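Local coordinates for mannosylglycerate hydrolase MGH1-like glycoside hydrolase domain-containing protein (Thermus thermophilus HB8, PDB 4WVA) that hydrolyses mannosylglycerate, a solute of osmotically stressed thermophiles, to mannose and glycerate, and cleaves glucosylglycerate in the same way, at residues 102-115 against 237-251. Numbering follows the deposited sequence. Where two conformers were deposited one is given.
Sequences TQPPVVATVVRYLY and FNAILQRANRDLYAL
Thr102 sets its CG2 methyl against the edge of the Phe237 ring, while its OG1 is hydrogen-bonded to Leu69 O. The carbonyl of Gln103 abuts the same ring, whereas Gln103 CB points away from helix 235-254, and OE1 accepts a hydrogen bond from Trp34 N; Gln103 and Trp34 probably both bind substrate. Pro104 and Pro105 then lie over one face of Phe237 in CH-pi contacts, Pro105 CD coming 3.8 Å from the ring centroid. Phe237 CG, anti to the backbone N (chi1 -164°), carries the ring out to them. Pro105 centres an inverse gamma turn and wedges its CG against Leu241 CB, and Val106 meets CG2 of Ile240. The loop thus leads from the active-site side into helix 107-117, which packs on helix 235-254 within the (alpha/alpha)6 barrel of this GH63 enzyme; over 107-115 and 237-251 the axes approach to 7.7 Å, their directions 36° apart. Small residues permit this closeness, with Ala108 CB 4.0 Å from Ala244 CB. Next to them, Thr109 OG1 donates to Asp247 OD2 (2.7 Å), meeting the lone pair of OD2 that faces away from OD1, and accepts from a water that also donates to Ile240 O. Asp247 OD2 also receives Arg243 NE on its syn side (2.9 Å), a salt bridge, so two donors grip one buried oxygen. Val111 CG1 touches CD1 of Leu251, a knob among Ala108, Val111, Arg112 and Tyr115. The extended chain of Arg112 brings NH1 to Asp247 OD1 (2.9 Å) in a second salt bridge, joining Arg112, Asp247 and Arg243 in one network; its guanidinium is turned 69° from the carboxylate plane and covered on one face by Ala250 CB, 3.4 Å from Arg112 CZ. NE of Arg112 forms a salt bridge with Glu116, and NH2 is hydrogen-bonded to Ala275 O of the second subunit. Tyr115 rests CD2 on Leu251 CD2, and its OH reaches Gly292 O of that same neighbouring subunit.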
loop_
_atom_site.group_PDB
_atom_site.type_symbol
_atom_site.label_atom_id
_atom_site.label_comp_id
_atom_site.label_asym_id
_atom_site.label_seq_id
_atom_site.Cartn_x
_atom_site.Cartn_y
_atom_site.Cartn_z
ATOM N N THR A 102 27.585 10.491 -4.935
ATOM C CA THR A 102 26.308 11.069 -5.339
ATOM C C THR A 102 25.613 11.803 -4.176
ATOM O O THR A 102 26.244 12.128 -3.173
ATOM C CB THR A 102 25.429 9.987 -6.009
ATOM O OG1 THR A 102 24.320 10.588 -6.695
ATOM C CG2 THR A 102 24.955 8.923 -5.036
ATOM N N GLN A 103 24.327 12.114 -4.348
ATOM C CA GLN A 103 23.561 12.845 -3.318
ATOM C C GLN A 103 22.090 12.479 -3.489
ATOM O O GLN A 103 21.731 11.838 -4.464
ATOM C CB GLN A 103 23.746 14.361 -3.448
ATOM C CG GLN A 103 24.517 14.984 -2.292
ATOM C CD GLN A 103 24.517 16.509 -2.323
ATOM O OE1 GLN A 103 24.040 17.149 -3.284
ATOM N NE2 GLN A 103 25.045 17.101 -1.275
ATOM N N PRO A 104 21.229 12.904 -2.548
ATOM C CA PRO A 104 19.847 12.423 -2.651
ATOM C C PRO A 104 19.163 12.832 -3.962
ATOM O O PRO A 104 19.196 14.011 -4.344
ATOM C CB PRO A 104 19.166 13.070 -1.435
ATOM C CG PRO A 104 20.289 13.256 -0.462
ATOM C CD PRO A 104 21.436 13.680 -1.316
ATOM N N PRO A 105 18.528 11.863 -4.643
ATOM C CA PRO A 105 18.087 12.058 -6.021
ATOM C C PRO A 105 16.713 12.721 -6.085
ATOM O O PRO A 105 15.759 12.126 -6.544
ATOM C CB PRO A 105 18.076 10.642 -6.573
ATOM C CG PRO A 105 17.780 9.782 -5.401
ATOM C CD PRO A 105 18.492 10.431 -4.251
ATOM N N VAL A 106 16.625 13.955 -5.593
ATOM C CA VAL A 106 15.354 14.674 -5.602
ATOM C C VAL A 106 15.025 15.210 -7.007
ATOM O O VAL A 106 13.914 15.672 -7.263
ATOM C CB VAL A 106 15.362 15.778 -4.533
ATOM C CG1 VAL A 106 16.213 16.917 -4.968
ATOM C CG2 VAL A 106 13.952 16.294 -4.249
ATOM N N VAL A 107 15.953 15.083 -7.955
ATOM C CA VAL A 107 15.804 15.798 -9.223
ATOM C C VAL A 107 14.566 15.372 -10.041
ATOM O O VAL A 107 13.910 16.230 -10.632
ATOM C CB VAL A 107 17.110 15.794 -10.066
ATOM C CG1 VAL A 107 17.548 14.384 -10.441
ATOM C CG2 VAL A 107 16.961 16.704 -11.273
ATOM N N ALA A 108 14.200 14.092 -10.052
ATOM C CA ALA A 108 13.039 13.695 -10.893
ATOM C C ALA A 108 11.742 14.334 -10.430
ATOM O O ALA A 108 10.856 14.640 -11.226
ATOM C CB ALA A 108 12.887 12.186 -10.945
ATOM N N THR A 109 11.625 14.500 -9.124
ATOM C CA THR A 109 10.462 15.158 -8.526
ATOM C C THR A 109 10.361 16.605 -9.008
ATOM O O THR A 109 9.274 17.085 -9.366
ATOM C CB THR A 109 10.576 15.058 -7.006
ATOM O OG1 THR A 109 10.455 13.688 -6.645
ATOM C CG2 THR A 109 9.480 15.871 -6.286
ATOM N N VAL A 110 11.500 17.282 -9.050
ATOM C CA VAL A 110 11.536 18.657 -9.523
ATOM C C VAL A 110 11.258 18.703 -11.025
ATOM O O VAL A 110 10.504 19.549 -11.490
ATOM C CB VAL A 110 12.843 19.374 -9.123
ATOM C CG1 VAL A 110 12.914 20.747 -9.772
ATOM C CG2 VAL A 110 12.959 19.481 -7.611
ATOM N N VAL A 111 11.842 17.780 -11.781
ATOM C CA VAL A 111 11.596 17.738 -13.221
ATOM C C VAL A 111 10.099 17.513 -13.532
ATOM O O VAL A 111 9.542 18.150 -14.441
ATOM C CB VAL A 111 12.504 16.716 -13.930
ATOM C CG1 VAL A 111 12.066 16.537 -15.366
ATOM C CG2 VAL A 111 13.972 17.162 -13.881
ATOM N N ARG A 112 9.439 16.633 -12.787
ATOM C CA ARG A 112 8.004 16.405 -13.002
ATOM C C ARG A 112 7.231 17.716 -12.789
ATOM O O ARG A 112 6.338 18.073 -13.561
ATOM C CB ARG A 112 7.458 15.318 -12.083
ATOM C CG ARG A 112 5.957 15.137 -12.270
ATOM C CD ARG A 112 5.371 14.100 -11.329
ATOM N NE ARG A 112 3.927 13.978 -11.542
ATOM C CZ ARG A 112 3.129 13.146 -10.868
ATOM N NH1 ARG A 112 3.606 12.355 -9.929
ATOM N NH2 ARG A 112 1.825 13.119 -11.137
ATOM N N TYR A 113 7.564 18.432 -11.734
ATOM C CA TYR A 113 6.911 19.701 -11.452
ATOM C C TYR A 113 7.150 20.723 -12.569
ATOM O O TYR A 113 6.200 21.358 -13.062
ATOM C CB TYR A 113 7.375 20.306 -10.123
ATOM C CG TYR A 113 6.631 21.565 -9.827
ATOM C CD1 TYR A 113 5.371 21.513 -9.248
ATOM C CD2 TYR A 113 7.144 22.806 -10.198
ATOM C CE1 TYR A 113 4.665 22.661 -9.011
ATOM C CE2 TYR A 113 6.428 23.957 -9.978
ATOM C CZ TYR A 113 5.200 23.874 -9.374
ATOM O OH TYR A 113 4.490 25.028 -9.140
ATOM N N LEU A 114 8.403 20.890 -12.978
ATOM C CA LEU A 114 8.697 21.798 -14.107
ATOM C C LEU A 114 7.925 21.384 -15.356
ATOM O O LEU A 114 7.366 22.234 -16.068
ATOM C CB LEU A 114 10.185 21.870 -14.411
ATOM C CG LEU A 114 11.091 22.352 -13.274
ATOM C CD1 LEU A 114 12.524 22.365 -13.761
ATOM C CD2 LEU A 114 10.674 23.714 -12.718
ATOM N N TYR A 115 7.890 20.080 -15.616
ATOM C CA TYR A 115 7.213 19.574 -16.802
ATOM C C TYR A 115 5.716 19.878 -16.790
ATOM O O TYR A 115 5.151 20.342 -17.784
ATOM C CB TYR A 115 7.455 18.066 -17.006
ATOM C CG TYR A 115 6.653 17.547 -18.167
ATOM C CD1 TYR A 115 6.928 17.980 -19.463
ATOM C CD2 TYR A 115 5.581 16.687 -17.983
ATOM C CE1 TYR A 115 6.198 17.528 -20.535
ATOM C CE2 TYR A 115 4.829 16.237 -19.056
ATOM C CZ TYR A 115 5.143 16.662 -20.341
ATOM O OH TYR A 115 4.420 16.238 -21.440
ATOM N N PHE A 237 17.934 9.476 1.988
ATOM C CA PHE A 237 18.288 9.183 0.604
ATOM C C PHE A 237 17.207 8.307 -0.013
ATOM O O PHE A 237 16.714 8.576 -1.082
ATOM C CB PHE A 237 19.647 8.486 0.539
ATOM C CG PHE A 237 20.269 8.473 -0.827
ATOM C CD1 PHE A 237 19.813 7.625 -1.804
ATOM C CD2 PHE A 237 21.354 9.296 -1.120
ATOM C CE1 PHE A 237 20.394 7.610 -3.057
ATOM C CE2 PHE A 237 21.939 9.281 -2.364
ATOM C CZ PHE A 237 21.461 8.447 -3.337
ATOM N N ASN A 238 16.815 7.267 0.706
ATOM C CA ASN A 238 15.848 6.319 0.174
ATOM C C ASN A 238 14.421 6.824 0.085
ATOM O O ASN A 238 13.700 6.481 -0.859
ATOM C CB ASN A 238 15.940 4.997 0.940
ATOM C CG ASN A 238 17.100 4.160 0.446
ATOM O OD1 ASN A 238 16.997 3.499 -0.585
ATOM N ND2 ASN A 238 18.234 4.236 1.145
ATOM N N ALA A 239 13.999 7.645 1.037
ATOM C CA ALA A 239 12.680 8.245 0.945
ATOM C C ALA A 239 12.622 9.165 -0.253
ATOM O O ALA A 239 11.633 9.182 -1.001
ATOM C CB ALA A 239 12.344 9.011 2.202
ATOM N N ILE A 240 13.685 9.940 -0.443
ATOM C CA ILE A 240 13.765 10.852 -1.592
ATOM C C ILE A 240 13.785 10.087 -2.924
ATOM O O ILE A 240 13.107 10.473 -3.905
ATOM C CB ILE A 240 14.966 11.828 -1.419
ATOM C CG1 ILE A 240 14.602 12.878 -0.354
ATOM C CG2 ILE A 240 15.371 12.500 -2.727
ATOM C CD1 ILE A 240 15.782 13.667 0.128
ATOM N N LEU A 241 14.526 8.981 -2.965
ATOM C CA LEU A 241 14.549 8.114 -4.147
ATOM C C LEU A 241 13.188 7.488 -4.447
ATOM O O LEU A 241 12.768 7.430 -5.600
ATOM C CB LEU A 241 15.623 7.046 -4.002
ATOM C CG LEU A 241 15.720 5.962 -5.090
ATOM C CD1 LEU A 241 15.862 6.552 -6.486
ATOM C CD2 LEU A 241 16.885 5.033 -4.797
ATOM N N GLN A 242 12.487 7.020 -3.418
ATOM C CA GLN A 242 11.151 6.454 -3.636
ATOM C C GLN A 242 10.230 7.521 -4.229
ATOM O O GLN A 242 9.496 7.257 -5.169
ATOM C CB GLN A 242 10.581 5.902 -2.334
ATOM C CG GLN A 242 9.121 5.437 -2.402
ATOM C CD GLN A 242 8.898 4.140 -3.185
ATOM O OE1 GLN A 242 9.840 3.450 -3.584
ATOM N NE2 GLN A 242 7.628 3.814 -3.403
ATOM N N ARG A 243 10.238 8.725 -3.650
ATOM C CA ARG A 243 9.427 9.809 -4.201
ATOM C C ARG A 243 9.818 10.097 -5.649
ATOM O O ARG A 243 8.945 10.241 -6.515
ATOM C CB ARG A 243 9.528 11.069 -3.350
ATOM C CG ARG A 243 8.791 12.273 -3.913
ATOM C CD ARG A 243 7.310 12.062 -4.174
ATOM N NE ARG A 243 6.706 13.280 -4.705
ATOM C CZ ARG A 243 6.204 14.277 -3.960
ATOM N NH1 ARG A 243 6.189 14.209 -2.646
ATOM N NH2 ARG A 243 5.702 15.350 -4.545
ATOM N N ALA A 244 11.120 10.150 -5.913
ATOM C CA ALA A 244 11.606 10.460 -7.235
ATOM C C ALA A 244 11.212 9.373 -8.241
ATOM O O ALA A 244 10.872 9.695 -9.371
ATOM C CB ALA A 244 13.105 10.673 -7.207
ATOM N N ASN A 245 11.269 8.105 -7.834
ATOM C CA ASN A 245 10.787 6.993 -8.679
ATOM C C ASN A 245 9.306 7.132 -9.044
ATOM O O ASN A 245 8.928 6.953 -10.211
ATOM C CB ASN A 245 10.988 5.631 -8.017
ATOM C CG ASN A 245 12.427 5.152 -8.058
ATOM O OD1 ASN A 245 13.155 5.421 -9.007
ATOM N ND2 ASN A 245 12.833 4.418 -7.043
ATOM N N ARG A 246 8.471 7.462 -8.067
ATOM C CA ARG A 246 7.058 7.694 -8.338
ATOM C C ARG A 246 6.861 8.810 -9.358
ATOM O O ARG A 246 6.015 8.719 -10.270
ATOM C CB ARG A 246 6.316 8.065 -7.043
ATOM C CG ARG A 246 6.309 6.956 -6.019
ATOM C CD ARG A 246 5.089 6.104 -6.086
ATOM N NE ARG A 246 5.079 5.092 -5.020
ATOM C CZ ARG A 246 4.140 4.167 -4.918
ATOM N NH1 ARG A 246 3.132 4.148 -5.795
ATOM N NH2 ARG A 246 4.205 3.253 -3.946
ATOM N N ASP A 247 7.628 9.884 -9.209
ATOM C CA ASP A 247 7.516 11.004 -10.125
ATOM C C ASP A 247 8.108 10.707 -11.516
ATOM O O ASP A 247 7.562 11.172 -12.529
ATOM C CB ASP A 247 8.111 12.262 -9.497
ATOM C CG ASP A 247 7.302 12.745 -8.311
ATOM O OD1 ASP A 247 6.070 12.542 -8.339
ATOM O OD2 ASP A 247 7.883 13.263 -7.350
ATOM N N LEU A 248 9.184 9.925 -11.564
ATOM C CA LEU A 248 9.759 9.472 -12.819
ATOM C C LEU A 248 8.802 8.572 -13.603
ATOM O O LEU A 248 8.719 8.666 -14.831
ATOM C CB LEU A 248 11.090 8.761 -12.589
ATOM C CG LEU A 248 11.923 8.482 -13.839
ATOM C CD1 LEU A 248 12.357 9.777 -14.517
ATOM C CD2 LEU A 248 13.122 7.638 -13.457
ATOM N N TYR A 249 8.091 7.703 -12.878
ATOM C CA TYR A 249 7.040 6.873 -13.460
ATOM C C TYR A 249 5.997 7.754 -14.164
ATOM O O TYR A 249 5.614 7.514 -15.308
ATOM C CB TYR A 249 6.373 6.015 -12.378
ATOM C CG TYR A 249 5.086 5.384 -12.881
ATOM C CD1 TYR A 249 5.106 4.156 -13.537
ATOM C CD2 TYR A 249 3.870 6.030 -12.738
ATOM C CE1 TYR A 249 3.946 3.591 -14.042
ATOM C CE2 TYR A 249 2.700 5.473 -13.243
ATOM C CZ TYR A 249 2.748 4.258 -13.890
ATOM O OH TYR A 249 1.571 3.719 -14.387
ATOM N N ALA A 250 5.532 8.789 -13.469
ATOM C CA ALA A 250 4.511 9.665 -14.029
ATOM C C ALA A 250 5.012 10.339 -15.293
ATOM O O ALA A 250 4.319 10.372 -16.305
ATOM C CB ALA A 250 4.063 10.693 -12.994
ATOM N N LEU A 251 6.236 10.851 -15.246
ATOM C CA LEU A 251 6.889 11.404 -16.464
ATOM C C LEU A 251 6.941 10.401 -17.602
ATOM O O LEU A 251 6.606 10.745 -18.729
ATOM C CB LEU A 251 8.304 11.885 -16.161
ATOM C CG LEU A 251 8.423 13.221 -15.474
ATOM C CD1 LEU A 251 9.801 13.358 -14.838
ATOM C CD2 LEU A 251 8.142 14.350 -16.469
HETATM O O HOH W 1 12.367 13.225 -4.464
#